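PDB 4AUR: LEOA from Escherichia coli, which probably binds and hydrolyses GTP as a bacterial member of the dynamin family. Local coordinates for residues Ala71-Lys76 with Ala138-Tyr143; Glu305-Phe310 with Glu541-Ser546; Arg391-Ile396 with Asp442-Leu447. All blocks are in the same frame, centred on the assembly; numbering follows the deposited sequence.

Overall arrangement
From the N terminus, contact 1 comes first: residues 71-76, at the end of helix 66-74, meet 138-143 at strand 140-146, closing a loop of 61 residues and tying a helix to the sheet of the GTPase domain. Contact 2 opens much later, at 305-310 on helix 275-343, and closes only at 541-546, near the end of helix 530-544. Contact 3, which joins 391-396 on helix 368-408 to 442-447 on helix 430-447, falls entirely within that span. Contacts 2 and 3 adjoin in the elongated helical region, linked by the R309-D395 salt bridge and by F310 packing on I396. The centres of contacts 2 and 3 lie about 69 and about 78 Å, respectively, from the centre of contact 1.

Contact 1. Residues Ala71-Lys76 with Ala138-Tyr143; sequences AAWLGK and AHLIFY
W73 and F142 meet as a T-shaped aromatic pair, with L140 packed against the same indole. From its CB, which points toward the strand, W73 leaves helix 66-74 with CG anti to the backbone N (chi1 170°), and this carries the indole across to the sheet. At the fused bond, CD2 lies 4.0 Å from F142 CE2, while CE2 of the indole sits equally close to F142 CZ. Next round the six-membered ring, W73 CE3 approaches F142 CE2 at 3.9 Å. The phenyl edge thus points into one indole face, with CZ over its centre; the ring planes stand at 88° and the centroids are 5.2 Å apart. Farther out, W73 CZ2 touches the L140 methyl CD1 at 4.0 Å, the leucine arriving from the opposite direction. A tryptophan suits the place because its broad ring spans two alternate strand residues, L140 and F142, both facing the helix. K254 and A257 of helix 250-273 pack on W73 and L140 respectively. The arrangement is that of a P-loop GTPase fold: the helix that begins within the probable Walker A motif packs on a parallel strand within the sheet.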
# COMPACT_ATOMS: atom_id res chain seq x y z
N ALA A 71 -0.88 -20.52 49.93
CA ALA A 71 0.39 -20.94 50.51
C ALA A 71 1.03 -22.03 49.66
O ALA A 71 2.22 -21.97 49.33
CB ALA A 71 0.19 -21.44 51.92
N ALA A 72 0.25 -23.04 49.31
CA ALA A 72 0.76 -24.14 48.50
C ALA A 72 1.43 -23.63 47.25
O ALA A 72 2.49 -24.10 46.89
CB ALA A 72 -0.37 -25.07 48.09
N TRP A 73 0.78 -22.66 46.60
CA TRP A 73 1.16 -22.20 45.28
C TRP A 73 2.40 -21.34 45.34
O TRP A 73 3.31 -21.50 44.53
CB TRP A 73 0.01 -21.40 44.69
CG TRP A 73 0.34 -20.66 43.44
CD1 TRP A 73 0.60 -21.19 42.22
CD2 TRP A 73 0.38 -19.26 43.29
NE1 TRP A 73 0.82 -20.20 41.30
CE2 TRP A 73 0.69 -19.00 41.94
CE3 TRP A 73 0.18 -18.19 44.15
CZ2 TRP A 73 0.82 -17.71 41.44
CZ3 TRP A 73 0.32 -16.90 43.66
CH2 TRP A 73 0.64 -16.68 42.32
N LEU A 74 2.41 -20.43 46.31
CA LEU A 74 3.56 -19.57 46.57
C LEU A 74 4.82 -20.38 46.87
O LEU A 74 5.92 -20.05 46.42
CB LEU A 74 3.28 -18.69 47.78
CG LEU A 74 2.20 -17.65 47.48
CD1 LEU A 74 1.63 -17.12 48.77
CD2 LEU A 74 2.74 -16.51 46.65
N GLY A 75 4.62 -21.43 47.67
CA GLY A 75 5.68 -22.33 48.09
C GLY A 75 5.89 -22.39 49.60
O GLY A 75 6.46 -23.36 50.08
N LYS A 76 5.44 -21.38 50.34
CA LYS A 76 5.75 -21.28 51.76
C LYS A 76 4.51 -21.28 52.63
O LYS A 76 3.51 -20.66 52.29
CB LYS A 76 6.57 -20.02 52.04
CG LYS A 76 8.01 -20.08 51.54
CD LYS A 76 9.00 -19.69 52.63
CE LYS A 76 9.01 -18.18 52.89
NZ LYS A 76 9.70 -17.44 51.81
N ALA A 138 -6.20 -6.78 39.34
CA ALA A 138 -5.39 -7.91 39.72
C ALA A 138 -5.06 -8.74 38.48
O ALA A 138 -5.81 -8.77 37.51
CB ALA A 138 -6.13 -8.76 40.72
N HIS A 139 -3.94 -9.45 38.54
CA HIS A 139 -3.43 -10.14 37.39
C HIS A 139 -3.91 -11.57 37.38
O HIS A 139 -3.90 -12.24 36.35
CB HIS A 139 -1.93 -10.10 37.41
CG HIS A 139 -1.38 -8.74 37.69
ND1 HIS A 139 -0.92 -7.91 36.70
CD2 HIS A 139 -1.19 -8.08 38.85
CE1 HIS A 139 -0.48 -6.78 37.23
NE2 HIS A 139 -0.63 -6.86 38.54
N LEU A 140 -4.34 -12.04 38.54
CA LEU A 140 -4.78 -13.42 38.70
C LEU A 140 -5.89 -13.46 39.73
O LEU A 140 -5.85 -12.75 40.72
CB LEU A 140 -3.61 -14.26 39.21
CG LEU A 140 -2.88 -15.16 38.25
CD1 LEU A 140 -1.80 -15.94 38.98
CD2 LEU A 140 -3.88 -16.13 37.65
N ILE A 141 -6.88 -14.32 39.51
CA ILE A 141 -7.98 -14.47 40.44
C ILE A 141 -8.20 -15.95 40.69
O ILE A 141 -8.40 -16.70 39.76
CB ILE A 141 -9.27 -13.84 39.87
CG1 ILE A 141 -9.03 -12.36 39.57
CG2 ILE A 141 -10.44 -14.02 40.83
CD1 ILE A 141 -10.29 -11.61 39.22
N PHE A 142 -8.13 -16.36 41.94
CA PHE A 142 -8.36 -17.76 42.28
C PHE A 142 -9.67 -17.83 42.98
O PHE A 142 -9.82 -17.27 44.05
CB PHE A 142 -7.30 -18.32 43.24
CG PHE A 142 -5.91 -18.37 42.67
CD1 PHE A 142 -5.67 -18.43 41.31
CD2 PHE A 142 -4.82 -18.42 43.54
CE1 PHE A 142 -4.37 -18.50 40.82
CE2 PHE A 142 -3.52 -18.50 43.06
CZ PHE A 142 -3.30 -18.53 41.70
N TYR A 143 -10.62 -18.50 42.38
CA TYR A 143 -11.87 -18.76 43.05
C TYR A 143 -11.81 -20.20 43.53
O TYR A 143 -11.90 -21.12 42.72
CB TYR A 143 -13.05 -18.55 42.10
CG TYR A 143 -14.29 -18.19 42.83
CD1 TYR A 143 -14.94 -19.13 43.61
CD2 TYR A 143 -14.77 -16.90 42.81
CE1 TYR A 143 -16.06 -18.80 44.33
CE2 TYR A 143 -15.90 -16.57 43.51
CZ TYR A 143 -16.54 -17.53 44.27
OH TYR A 143 -17.65 -17.20 44.97

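Contact 2. Residues Glu305-Phe310 with Glu541-Ser546; sequences EDMHRF and ELAEKS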
# COMPACT_ATOMS: atom_id res chain seq x y z
N GLU A 305 7.49 5.91 -14.24
CA GLU A 305 7.84 4.96 -15.28
C GLU A 305 7.23 5.36 -16.62
O GLU A 305 7.89 5.24 -17.66
CB GLU A 305 7.42 3.55 -14.86
CG GLU A 305 8.24 3.03 -13.68
CD GLU A 305 7.63 1.80 -12.97
OE1 GLU A 305 6.47 1.43 -13.27
OE2 GLU A 305 8.34 1.21 -12.10
N ASP A 306 5.99 5.84 -16.60
CA ASP A 306 5.37 6.47 -17.76
C ASP A 306 6.24 7.56 -18.35
O ASP A 306 6.39 7.65 -19.55
CB ASP A 306 4.03 7.13 -17.41
CG ASP A 306 2.87 6.15 -17.31
OD1 ASP A 306 3.03 4.93 -17.54
OD2 ASP A 306 1.75 6.62 -17.01
N MSE A 307 6.82 8.43 -17.51
CA MSE A 307 7.58 9.57 -18.06
C MSE A 307 8.70 9.04 -18.92
O MSE A 307 8.93 9.56 -20.00
CB MSE A 307 8.19 10.51 -17.01
CG MSE A 307 7.17 11.10 -16.04
SE MSE A 307 5.96 12.35 -16.94
CE MSE A 307 4.26 11.47 -16.45
N HIS A 308 9.40 8.01 -18.46
CA HIS A 308 10.48 7.42 -19.22
C HIS A 308 9.92 6.71 -20.44
O HIS A 308 10.42 6.88 -21.53
CB HIS A 308 11.36 6.52 -18.34
CG HIS A 308 12.12 7.28 -17.28
ND1 HIS A 308 13.12 8.19 -17.59
CD2 HIS A 308 11.98 7.33 -15.94
CE1 HIS A 308 13.57 8.74 -16.48
NE2 HIS A 308 12.90 8.24 -15.46
N ARG A 309 8.85 5.96 -20.25
CA ARG A 309 8.09 5.40 -21.35
C ARG A 309 7.71 6.44 -22.41
O ARG A 309 7.73 6.15 -23.58
CB ARG A 309 6.85 4.72 -20.81
CG ARG A 309 5.89 4.21 -21.86
CD ARG A 309 4.83 3.35 -21.22
NE ARG A 309 3.90 2.81 -22.21
CZ ARG A 309 3.17 1.70 -22.05
NH1 ARG A 309 3.25 0.98 -20.92
NH2 ARG A 309 2.33 1.30 -23.02
N PHE A 310 7.35 7.65 -22.01
CA PHE A 310 6.96 8.66 -23.00
C PHE A 310 8.15 9.16 -23.79
O PHE A 310 8.01 9.53 -24.93
CB PHE A 310 6.26 9.86 -22.35
CG PHE A 310 4.98 9.53 -21.62
CD1 PHE A 310 4.23 8.40 -21.93
CD2 PHE A 310 4.52 10.37 -20.62
CE1 PHE A 310 3.06 8.13 -21.25
CE2 PHE A 310 3.34 10.09 -19.95
CZ PHE A 310 2.61 8.99 -20.28
N GLU A 541 7.01 19.07 -19.22
CA GLU A 541 6.41 19.91 -18.18
C GLU A 541 5.78 19.06 -17.12
O GLU A 541 5.96 19.27 -15.93
CB GLU A 541 5.33 20.83 -18.75
CG GLU A 541 5.85 22.06 -19.48
CD GLU A 541 4.74 23.07 -19.77
OE1 GLU A 541 3.86 22.80 -20.63
OE2 GLU A 541 4.74 24.15 -19.13
N LEU A 542 5.02 18.07 -17.55
CA LEU A 542 4.43 17.14 -16.61
C LEU A 542 5.47 16.50 -15.68
O LEU A 542 5.16 16.15 -14.54
CB LEU A 542 3.68 16.06 -17.37
CG LEU A 542 2.73 15.27 -16.50
CD1 LEU A 542 1.67 16.18 -15.92
CD2 LEU A 542 2.07 14.20 -17.33
N ALA A 543 6.70 16.34 -16.17
CA ALA A 543 7.75 15.73 -15.37
C ALA A 543 8.08 16.64 -14.21
O ALA A 543 8.20 16.19 -13.08
CB ALA A 543 9.00 15.50 -16.22
N GLU A 544 8.20 17.93 -14.49
CA GLU A 544 8.57 18.93 -13.50
C GLU A 544 7.54 19.07 -12.39
O GLU A 544 7.89 19.25 -11.25
CB GLU A 544 8.77 20.29 -14.17
CG GLU A 544 9.97 20.35 -15.13
CD GLU A 544 10.10 21.71 -15.83
OE1 GLU A 544 9.06 22.36 -16.12
OE2 GLU A 544 11.26 22.11 -16.12
N LYS A 545 6.26 19.00 -12.75
CA LYS A 545 5.15 19.15 -11.81
C LYS A 545 5.00 17.93 -10.91
O LYS A 545 4.22 17.93 -9.97
CB LYS A 545 3.85 19.34 -12.58
CG LYS A 545 3.80 20.57 -13.46
CD LYS A 545 2.39 20.79 -13.99
CE LYS A 545 2.22 22.19 -14.57
NZ LYS A 545 3.21 22.46 -15.66
N SER A 546 5.76 16.89 -11.22
CA SER A 546 5.70 15.66 -10.46
C SER A 546 6.66 15.64 -9.28
O SER A 546 6.68 14.68 -8.54
CB SER A 546 5.96 14.50 -11.41
OG SER A 546 4.97 14.50 -12.45
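Two antiparallel helices of the dynamin-like helical domain meet where M307, modelled as selenomethionine on helix 275-343, reaches L542 and A543 near the end of helix 530-544. The backbones come nearest at M307 and A543, whose CA atoms are 6.7 Å apart. M307 sets out with CG anti to its carbonyl carbon (chi1 -56°), then bends at chi2 and chi3; selenium comes over the backbone of A543, SE lying 4.1 Å from A543 N and 4.4 Å from A543 CB. Alanine's small methyl leaves room for the methionine chain (selenium here in place of sulfur) to lie against the main chain. Beyond selenium the terminal methyl turns to the leucine, with M307 CE 3.6 Å from L542 CD2. The two side chains cross at about a right angle; methionine's flexible, unbranched chain suits such a reach. No hydrogen bond joins the two segments. L542 also packs on T436 and A440 of helix 430-447, a third helix. S546 OG, also hydrogen-bonded to N303 OD1 of helix 275-343, closes back on the leucine's main chain: it donates to L542 O over 2.7 Å, at a C=O...OG angle of 157°, tilted 18° from the carbonyl plane.

Contact 3. Residues Arg391-Ile396 with Asp442-Leu447; sequences RLSDDI and DTIGKL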
# COMPACT_ATOMS: atom_id res chain seq x y z
N ARG A 391 -0.05 7.45 -33.19
CA ARG A 391 0.17 6.31 -32.31
C ARG A 391 0.90 6.71 -31.04
O ARG A 391 0.72 6.10 -30.00
CB ARG A 391 0.95 5.20 -33.01
CG ARG A 391 0.05 4.29 -33.82
CD ARG A 391 0.81 3.15 -34.49
NE ARG A 391 1.18 3.50 -35.86
CZ ARG A 391 2.41 3.77 -36.27
NH1 ARG A 391 3.46 3.74 -35.43
NH2 ARG A 391 2.59 4.09 -37.55
N LEU A 392 1.71 7.75 -31.13
CA LEU A 392 2.41 8.24 -29.97
C LEU A 392 1.43 8.94 -29.04
O LEU A 392 1.46 8.71 -27.84
CB LEU A 392 3.56 9.17 -30.39
CG LEU A 392 4.08 10.21 -29.40
CD1 LEU A 392 4.64 9.54 -28.15
CD2 LEU A 392 5.15 11.04 -30.09
N SER A 393 0.57 9.80 -29.58
CA SER A 393 -0.44 10.48 -28.80
C SER A 393 -1.33 9.46 -28.12
O SER A 393 -1.69 9.63 -26.98
CB SER A 393 -1.29 11.37 -29.70
OG SER A 393 -2.53 11.71 -29.11
N ASP A 394 -1.66 8.38 -28.81
CA ASP A 394 -2.53 7.37 -28.23
C ASP A 394 -1.91 6.59 -27.06
O ASP A 394 -2.62 6.09 -26.18
CB ASP A 394 -3.06 6.41 -29.31
CG ASP A 394 -4.08 7.08 -30.24
OD1 ASP A 394 -4.45 8.27 -30.01
OD2 ASP A 394 -4.52 6.42 -31.22
N ASP A 395 -0.59 6.48 -27.01
CA ASP A 395 0.01 5.77 -25.90
C ASP A 395 0.14 6.68 -24.71
O ASP A 395 -0.18 6.32 -23.60
CB ASP A 395 1.37 5.20 -26.21
CG ASP A 395 1.81 4.23 -25.16
OD1 ASP A 395 0.96 3.42 -24.74
OD2 ASP A 395 2.98 4.27 -24.72
N ILE A 396 0.64 7.88 -24.94
CA ILE A 396 0.68 8.85 -23.89
C ILE A 396 -0.71 8.98 -23.30
O ILE A 396 -0.89 8.91 -22.10
CB ILE A 396 1.16 10.21 -24.41
CG1 ILE A 396 2.63 10.11 -24.75
CG2 ILE A 396 0.93 11.27 -23.35
CD1 ILE A 396 3.17 11.28 -25.52
N ASP A 442 -5.32 16.81 -21.88
CA ASP A 442 -6.11 17.72 -22.68
C ASP A 442 -5.25 18.47 -23.69
O ASP A 442 -5.63 18.55 -24.85
CB ASP A 442 -6.87 18.73 -21.82
CG ASP A 442 -8.22 18.21 -21.38
OD1 ASP A 442 -8.53 17.03 -21.70
OD2 ASP A 442 -8.96 18.98 -20.72
N THR A 443 -4.12 19.00 -23.24
CA THR A 443 -3.20 19.66 -24.12
C THR A 443 -2.76 18.73 -25.23
O THR A 443 -2.53 19.18 -26.33
CB THR A 443 -1.98 20.18 -23.35
OG1 THR A 443 -2.44 20.96 -22.26
CG2 THR A 443 -1.10 21.05 -24.23
N ILE A 444 -2.70 17.44 -24.97
CA ILE A 444 -2.29 16.47 -25.99
C ILE A 444 -3.39 16.10 -26.97
O ILE A 444 -3.12 15.82 -28.14
CB ILE A 444 -1.71 15.21 -25.33
CG1 ILE A 444 -0.33 15.59 -24.76
CG2 ILE A 444 -1.64 14.03 -26.30
CD1 ILE A 444 0.42 14.47 -24.12
N GLY A 445 -4.63 16.10 -26.49
CA GLY A 445 -5.78 15.86 -27.35
C GLY A 445 -6.10 17.01 -28.29
O GLY A 445 -6.89 16.83 -29.20
N LYS A 446 -5.50 18.17 -28.06
CA LYS A 446 -5.65 19.33 -28.95
C LYS A 446 -4.48 19.46 -29.91
O LYS A 446 -4.64 19.96 -31.01
CB LYS A 446 -5.80 20.63 -28.16
CG LYS A 446 -5.47 21.88 -28.99
CD LYS A 446 -5.92 23.18 -28.32
CE LYS A 446 -5.88 24.36 -29.30
NZ LYS A 446 -6.66 25.53 -28.82
N LEU A 447 -3.29 19.04 -29.49
CA LEU A 447 -2.16 19.01 -30.40
C LEU A 447 -2.44 18.04 -31.54
O LEU A 447 -2.30 18.41 -32.70
CB LEU A 447 -0.89 18.56 -29.67
CG LEU A 447 -0.39 19.53 -28.61
CD1 LEU A 447 0.83 18.95 -27.91
CD2 LEU A 447 -0.09 20.91 -29.19
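I444 faces both I396 and S393 across a pair of antiparallel helices, 368-408 and 430-447, within the dynamin-like helical domain. The backbones are closest at S393 and I444, where the CA atoms are 6.9 Å apart, and I444 divides its two branches between two neighbours on the facing helix. Its longer branch, with CG1 anti to the carbonyl carbon (chi1 -72°), runs out extended until CD1 reaches I396 CG2 at 3.3 Å. The isoleucines cross at about a right angle, the end of the long branch of I444 meeting the short branch of I396. The second branch of I444 serves the serine: CG2 lies 3.8 Å from S393 OG. Isoleucine suits this place because branching at CB gives it two apolar arms starting close to the backbone, one for each neighbour. Serine is small enough to let the helices approach closely. I396 and S393, three residues apart, both point their CB atoms toward I444 from the same side of their helix. Other helices complete the surroundings, with M535 of helix 530-544 packing on S393 and F310 of helix 275-343 on I396. The polar end of the serine finds its partner just past the segment: S393 OG, placed anti to its backbone nitrogen, is hydrogen-bonded to T448 OG1, and T448 OG1 is in turn hydrogen-bonded to I444 O.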